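Local atomic coordinates of interferon (Danio rerio, PDB entry 3PIV), a protein that probably acts as a secreted type I interferon-like cytokine, binding cell-surface receptors in antiviral defence. Residues L21-F35 with E138-R150. Sequence-based numbering, arbitrary orientation.
Sequences LKNMGGKYADLETPF and EQIRRVVKSHLQR
Tyr28 lies between two side chains of helix 134-158: the guanidinium of Arg141 stacks nearly parallel on one ring face (planes at 15°, a cation-pi contact), while Lys145 sets CD over the centre of the other, 3.7 Å from the ring centroid. In this helical-bundle cytokine of the alpha/beta interferon family, the long connection leaving helix 10-23 is thus fastened along the last helix. Arg141, extended with CG trans to its backbone N (chi1 179°), reaches across to the end of helix 10-23 and the loop after it. There Arg141 NE and NH2 grip Leu21 O side-on, NH2 at 2.8 Å, and NH1 and NH2 share Gly26 O end-on, all within the guanidinium plane. Glu138 OE1 salt-bridges Arg141 NH1 through its syn lone pair, while OE2 is hydrogen-bonded to Trp77 NE1. The side chain of Leu21 is a knob among Arg141, Val144, Lys145 and Leu148. Farther along, Leu31 CB covers one face of the Arg142 guanidinium, whose NH1 bonds Ser146 OG. At the far end Ser146 CB sits over the Phe35 ring, which points its edge at the face of His147 (planes at 63°); His119 and Tyr40 hold the two imidazole nitrogens. Midway, the Gln139 amide is fixed at both ends: NE2 donates almost straight to Asp30 O (2.9 Å), and OE1 receives Glu32 N at 2.8 Å and Thr33 OG1 at 2.7 Å.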
loop_
_atom_site.group_PDB
_atom_site.type_symbol
_atom_site.label_atom_id
_atom_site.label_comp_id
_atom_site.label_asym_id
_atom_site.label_seq_id
_atom_site.Cartn_x
_atom_site.Cartn_y
_atom_site.Cartn_z
ATOM N N LEU A 21 -11.583 2.162 -0.177
ATOM C CA LEU A 21 -10.969 2.568 -1.430
ATOM C C LEU A 21 -12.016 2.604 -2.549
ATOM O O LEU A 21 -12.005 3.489 -3.419
ATOM C CB LEU A 21 -9.808 1.632 -1.802
ATOM C CG LEU A 21 -8.889 2.185 -2.893
ATOM C CD1 LEU A 21 -8.019 3.335 -2.331
ATOM C CD2 LEU A 21 -8.012 1.110 -3.482
ATOM N N LYS A 22 -12.916 1.634 -2.521
ATOM C CA LYS A 22 -14.010 1.584 -3.474
ATOM C C LYS A 22 -15.026 2.696 -3.216
ATOM O O LYS A 22 -15.465 3.363 -4.151
ATOM C CB LYS A 22 -14.715 0.235 -3.409
ATOM C CG LYS A 22 -15.854 0.096 -4.421
ATOM C CD LYS A 22 -16.545 -1.256 -4.283
ATOM C CE LYS A 22 -17.137 -1.447 -2.885
ATOM N NZ LYS A 22 -17.709 -2.819 -2.713
ATOM N N ASN A 23 -15.391 2.908 -1.953
ATOM C CA ASN A 23 -16.448 3.884 -1.647
ATOM C C ASN A 23 -16.055 5.380 -1.631
ATOM O O ASN A 23 -16.921 6.244 -1.681
ATOM C CB ASN A 23 -17.195 3.478 -0.366
ATOM C CG ASN A 23 -17.879 2.112 -0.507
ATOM O OD1 ASN A 23 -18.105 1.400 0.477
ATOM N ND2 ASN A 23 -18.194 1.744 -1.741
ATOM N N MET A 24 -14.760 5.686 -1.593
ATOM C CA MET A 24 -14.325 7.087 -1.542
ATOM C C MET A 24 -14.548 7.829 -2.857
ATOM O O MET A 24 -14.576 9.052 -2.888
ATOM C CB MET A 24 -12.854 7.214 -1.102
ATOM C CG MET A 24 -11.804 6.563 -2.029
ATOM S SD MET A 24 -10.097 6.991 -1.567
ATOM C CE MET A 24 -9.855 6.043 -0.076
ATOM N N GLY A 25 -14.717 7.097 -3.945
ATOM C CA GLY A 25 -14.819 7.752 -5.230
ATOM C C GLY A 25 -15.665 6.977 -6.209
ATOM O O GLY A 25 -16.451 6.115 -5.829
ATOM N N GLY A 26 -15.498 7.289 -7.487
ATOM C CA GLY A 26 -16.292 6.658 -8.522
ATOM C C GLY A 26 -15.882 5.219 -8.718
ATOM O O GLY A 26 -15.280 4.604 -7.827
ATOM N N LYS A 27 -16.229 4.676 -9.880
ATOM C CA LYS A 27 -15.770 3.355 -10.263
ATOM C C LYS A 27 -14.279 3.453 -10.579
ATOM O O LYS A 27 -13.769 4.542 -10.870
ATOM C CB LYS A 27 -16.553 2.839 -11.477
ATOM C CG LYS A 27 -15.907 3.168 -12.820
ATOM C CD LYS A 27 -16.478 4.430 -13.440
ATOM C CE LYS A 27 -17.594 4.101 -14.421
ATOM N NZ LYS A 27 -18.299 5.325 -14.898
ATOM N N TYR A 28 -13.581 2.324 -10.522
ATOM C CA TYR A 28 -12.137 2.333 -10.723
ATOM C C TYR A 28 -11.802 2.615 -12.170
ATOM O O TYR A 28 -12.528 2.178 -13.069
ATOM C CB TYR A 28 -11.509 0.994 -10.320
ATOM C CG TYR A 28 -11.362 0.794 -8.830
ATOM C CD1 TYR A 28 -10.296 1.358 -8.132
ATOM C CD2 TYR A 28 -12.280 0.031 -8.121
ATOM C CE1 TYR A 28 -10.149 1.158 -6.771
ATOM C CE2 TYR A 28 -12.141 -0.173 -6.766
ATOM C CZ TYR A 28 -11.078 0.399 -6.091
ATOM O OH TYR A 28 -10.951 0.194 -4.739
ATOM N N ALA A 29 -10.705 3.345 -12.382
ATOM C CA ALA A 29 -10.133 3.528 -13.708
ATOM C C ALA A 29 -9.397 2.254 -14.151
ATOM O O ALA A 29 -9.064 1.398 -13.331
ATOM C CB ALA A 29 -9.189 4.720 -13.730
ATOM N N ASP A 30 -9.157 2.120 -15.451
ATOM C CA ASP A 30 -8.384 0.984 -15.942
ATOM C C ASP A 30 -6.943 1.094 -15.444
ATOM O O ASP A 30 -6.383 2.196 -15.363
ATOM C CB ASP A 30 -8.416 0.923 -17.468
ATOM C CG ASP A 30 -9.775 0.519 -18.008
ATOM O OD1 ASP A 30 -10.424 -0.374 -17.422
ATOM O OD2 ASP A 30 -10.195 1.088 -19.033
ATOM N N LEU A 31 -6.343 -0.038 -15.097
ATOM C CA LEU A 31 -4.959 -0.029 -14.642
ATOM C C LEU A 31 -4.079 0.281 -15.834
ATOM O O LEU A 31 -3.841 -0.595 -16.672
ATOM C CB LEU A 31 -4.565 -1.389 -14.059
ATOM C CG LEU A 31 -3.415 -1.473 -13.038
ATOM C CD1 LEU A 31 -2.609 -2.746 -13.232
ATOM C CD2 LEU A 31 -2.500 -0.272 -13.087
ATOM N N GLU A 32 -3.599 1.521 -15.911
ATOM C CA GLU A 32 -2.722 1.935 -17.003
ATOM C C GLU A 32 -1.405 2.507 -16.477
ATOM O O GLU A 32 -0.728 3.292 -17.145
ATOM C CB GLU A 32 -3.447 2.924 -17.921
ATOM C CG GLU A 32 -4.521 2.248 -18.801
ATOM C CD GLU A 32 -5.410 3.238 -19.555
ATOM O OE1 GLU A 32 -5.246 4.470 -19.373
ATOM O OE2 GLU A 32 -6.283 2.775 -20.328
ATOM N N THR A 33 -1.048 2.083 -15.270
ATOM C CA THR A 33 0.151 2.557 -14.588
ATOM C C THR A 33 0.986 1.363 -14.115
ATOM O O THR A 33 0.441 0.323 -13.746
ATOM C CB THR A 33 -0.238 3.434 -13.377
ATOM O OG1 THR A 33 -0.998 4.563 -13.829
ATOM C CG2 THR A 33 0.996 3.910 -12.605
ATOM N N PRO A 34 2.314 1.514 -14.132
ATOM C CA PRO A 34 3.253 0.474 -13.695
ATOM C C PRO A 34 2.969 -0.041 -12.280
ATOM O O PRO A 34 2.542 0.717 -11.405
ATOM C CB PRO A 34 4.600 1.193 -13.727
ATOM C CG PRO A 34 4.426 2.247 -14.779
ATOM C CD PRO A 34 3.009 2.699 -14.666
ATOM N N PHE A 35 3.228 -1.325 -12.076
ATOM C CA PHE A 35 2.959 -2.005 -10.818
ATOM C C PHE A 35 4.041 -3.063 -10.629
ATOM O O PHE A 35 4.333 -3.820 -11.558
ATOM C CB PHE A 35 1.572 -2.675 -10.856
ATOM C CG PHE A 35 1.272 -3.489 -9.629
ATOM C CD1 PHE A 35 0.883 -2.869 -8.450
ATOM C CD2 PHE A 35 1.437 -4.858 -9.633
ATOM C CE1 PHE A 35 0.642 -3.597 -7.315
ATOM C CE2 PHE A 35 1.194 -5.593 -8.486
ATOM C CZ PHE A 35 0.792 -4.960 -7.333
ATOM N N GLU A 138 -6.767 8.833 -10.101
ATOM C CA GLU A 138 -7.490 7.590 -10.338
ATOM C C GLU A 138 -6.552 6.447 -10.716
ATOM O O GLU A 138 -6.814 5.292 -10.378
ATOM C CB GLU A 138 -8.588 7.792 -11.379
ATOM C CG GLU A 138 -9.724 8.657 -10.883
ATOM C CD GLU A 138 -10.532 7.994 -9.768
ATOM O OE1 GLU A 138 -10.355 6.775 -9.531
ATOM O OE2 GLU A 138 -11.359 8.688 -9.137
ATOM N N GLN A 139 -5.451 6.765 -11.387
ATOM C CA GLN A 139 -4.427 5.757 -11.615
ATOM C C GLN A 139 -3.834 5.328 -10.277
ATOM O O GLN A 139 -3.727 4.137 -10.005
ATOM C CB GLN A 139 -3.332 6.268 -12.535
ATOM C CG GLN A 139 -3.760 6.309 -13.975
ATOM C CD GLN A 139 -4.261 4.955 -14.446
ATOM O OE1 GLN A 139 -3.482 4.008 -14.575
ATOM N NE2 GLN A 139 -5.564 4.860 -14.714
ATOM N N ILE A 140 -3.455 6.291 -9.439
ATOM C CA ILE A 140 -2.897 5.948 -8.134
ATOM C C ILE A 140 -3.869 5.058 -7.343
ATOM O O ILE A 140 -3.476 4.032 -6.787
ATOM C CB ILE A 140 -2.491 7.207 -7.314
ATOM C CG1 ILE A 140 -1.049 7.615 -7.634
ATOM C CG2 ILE A 140 -2.596 6.938 -5.818
ATOM C CD1 ILE A 140 -0.681 7.608 -9.090
ATOM N N ARG A 141 -5.139 5.444 -7.321
ATOM C CA ARG A 141 -6.168 4.677 -6.647
ATOM C C ARG A 141 -6.286 3.243 -7.212
ATOM O O ARG A 141 -6.356 2.261 -6.458
ATOM C CB ARG A 141 -7.491 5.426 -6.753
ATOM C CG ARG A 141 -8.656 4.739 -6.120
ATOM C CD ARG A 141 -9.832 5.680 -6.077
ATOM N NE ARG A 141 -11.044 5.016 -5.627
ATOM C CZ ARG A 141 -12.133 4.870 -6.371
ATOM N NH1 ARG A 141 -12.159 5.349 -7.603
ATOM N NH2 ARG A 141 -13.197 4.260 -5.871
ATOM N N ARG A 142 -6.300 3.117 -8.533
ATOM C CA ARG A 142 -6.361 1.780 -9.132
ATOM C C ARG A 142 -5.114 0.972 -8.747
ATOM O O ARG A 142 -5.224 -0.204 -8.413
ATOM C CB ARG A 142 -6.510 1.849 -10.649
ATOM C CG ARG A 142 -6.535 0.457 -11.348
ATOM C CD ARG A 142 -7.610 -0.452 -10.770
ATOM N NE ARG A 142 -7.574 -1.818 -11.307
ATOM C CZ ARG A 142 -6.780 -2.786 -10.848
ATOM N NH1 ARG A 142 -5.939 -2.544 -9.849
ATOM N NH2 ARG A 142 -6.817 -3.999 -11.395
ATOM N N VAL A 143 -3.945 1.615 -8.756
ATOM C CA VAL A 143 -2.685 0.957 -8.388
ATOM C C VAL A 143 -2.701 0.458 -6.938
ATOM O O VAL A 143 -2.303 -0.668 -6.662
ATOM C CB VAL A 143 -1.448 1.870 -8.613
ATOM C CG1 VAL A 143 -0.240 1.358 -7.830
ATOM C CG2 VAL A 143 -1.115 1.968 -10.101
ATOM N N VAL A 144 -3.182 1.296 -6.024
ATOM C CA VAL A 144 -3.265 0.938 -4.608
ATOM C C VAL A 144 -4.179 -0.272 -4.398
ATOM O O VAL A 144 -3.910 -1.128 -3.551
ATOM C CB VAL A 144 -3.762 2.123 -3.760
ATOM C CG1 VAL A 144 -4.163 1.664 -2.362
ATOM C CG2 VAL A 144 -2.683 3.183 -3.679
ATOM N N LYS A 145 -5.261 -0.333 -5.170
ATOM C CA LYS A 145 -6.125 -1.517 -5.172
ATOM C C LYS A 145 -5.301 -2.765 -5.460
ATOM O O LYS A 145 -5.418 -3.765 -4.765
ATOM C CB LYS A 145 -7.248 -1.391 -6.200
ATOM C CG LYS A 145 -8.190 -2.615 -6.228
ATOM C CD LYS A 145 -9.233 -2.505 -7.332
ATOM C CE LYS A 145 -10.299 -3.586 -7.215
ATOM N NZ LYS A 145 -11.374 -3.387 -8.225
ATOM N N SER A 146 -4.451 -2.699 -6.481
ATOM C CA SER A 146 -3.591 -3.836 -6.793
ATOM C C SER A 146 -2.612 -4.204 -5.669
ATOM O O SER A 146 -2.347 -5.375 -5.443
ATOM C CB SER A 146 -2.858 -3.631 -8.115
ATOM O OG SER A 146 -3.708 -3.994 -9.192
ATOM N N HIS A 147 -2.067 -3.215 -4.966
ATOM C CA HIS A 147 -1.176 -3.521 -3.848
ATOM C C HIS A 147 -1.967 -4.260 -2.780
ATOM O O HIS A 147 -1.502 -5.247 -2.207
ATOM C CB HIS A 147 -0.597 -2.238 -3.234
ATOM C CG HIS A 147 0.508 -1.623 -4.035
ATOM N ND1 HIS A 147 1.805 -2.079 -3.986
ATOM C CD2 HIS A 147 0.504 -0.583 -4.902
ATOM C CE1 HIS A 147 2.555 -1.356 -4.798
ATOM N NE2 HIS A 147 1.790 -0.434 -5.356
ATOM N N LEU A 148 -3.164 -3.764 -2.491
ATOM C CA LEU A 148 -3.942 -4.336 -1.403
ATOM C C LEU A 148 -4.281 -5.806 -1.719
ATOM O O LEU A 148 -4.274 -6.650 -0.823
ATOM C CB LEU A 148 -5.219 -3.528 -1.144
ATOM C CG LEU A 148 -5.045 -2.104 -0.576
ATOM C CD1 LEU A 148 -6.371 -1.378 -0.525
ATOM C CD2 LEU A 148 -4.401 -2.150 0.808
ATOM N N GLN A 149 -4.561 -6.097 -2.988
ATOM C CA GLN A 149 -4.919 -7.462 -3.402
ATOM C C GLN A 149 -3.739 -8.394 -3.240
ATOM O O GLN A 149 -3.870 -9.449 -2.662
ATOM C CB GLN A 149 -5.454 -7.490 -4.843
ATOM C CG GLN A 149 -6.885 -7.013 -4.940
ATOM C CD GLN A 149 -7.304 -6.602 -6.331
ATOM O OE1 GLN A 149 -6.469 -6.292 -7.191
ATOM N NE2 GLN A 149 -8.616 -6.568 -6.557
ATOM N N ARG A 150 -2.567 -7.971 -3.695
ATOM C CA ARG A 150 -1.373 -8.794 -3.557
ATOM C C ARG A 150 -0.850 -8.890 -2.106
ATOM O O ARG A 150 -0.375 -9.948 -1.687
ATOM C CB ARG A 150 -0.279 -8.300 -4.499
ATOM C CG ARG A 150 -0.641 -8.368 -5.996
ATOM C CD ARG A 150 -0.761 -9.798 -6.534
ATOM N NE ARG A 150 0.453 -10.602 -6.369
ATOM C CZ ARG A 150 1.413 -10.739 -7.288
ATOM N NH1 ARG A 150 1.322 -10.103 -8.440
ATOM N NH2 ARG A 150 2.477 -11.492 -7.043
HETATM O O HOH W 1 -9.450 4.335 -10.147
HETATM O O HOH W 2 -9.278 -1.914 -13.432
#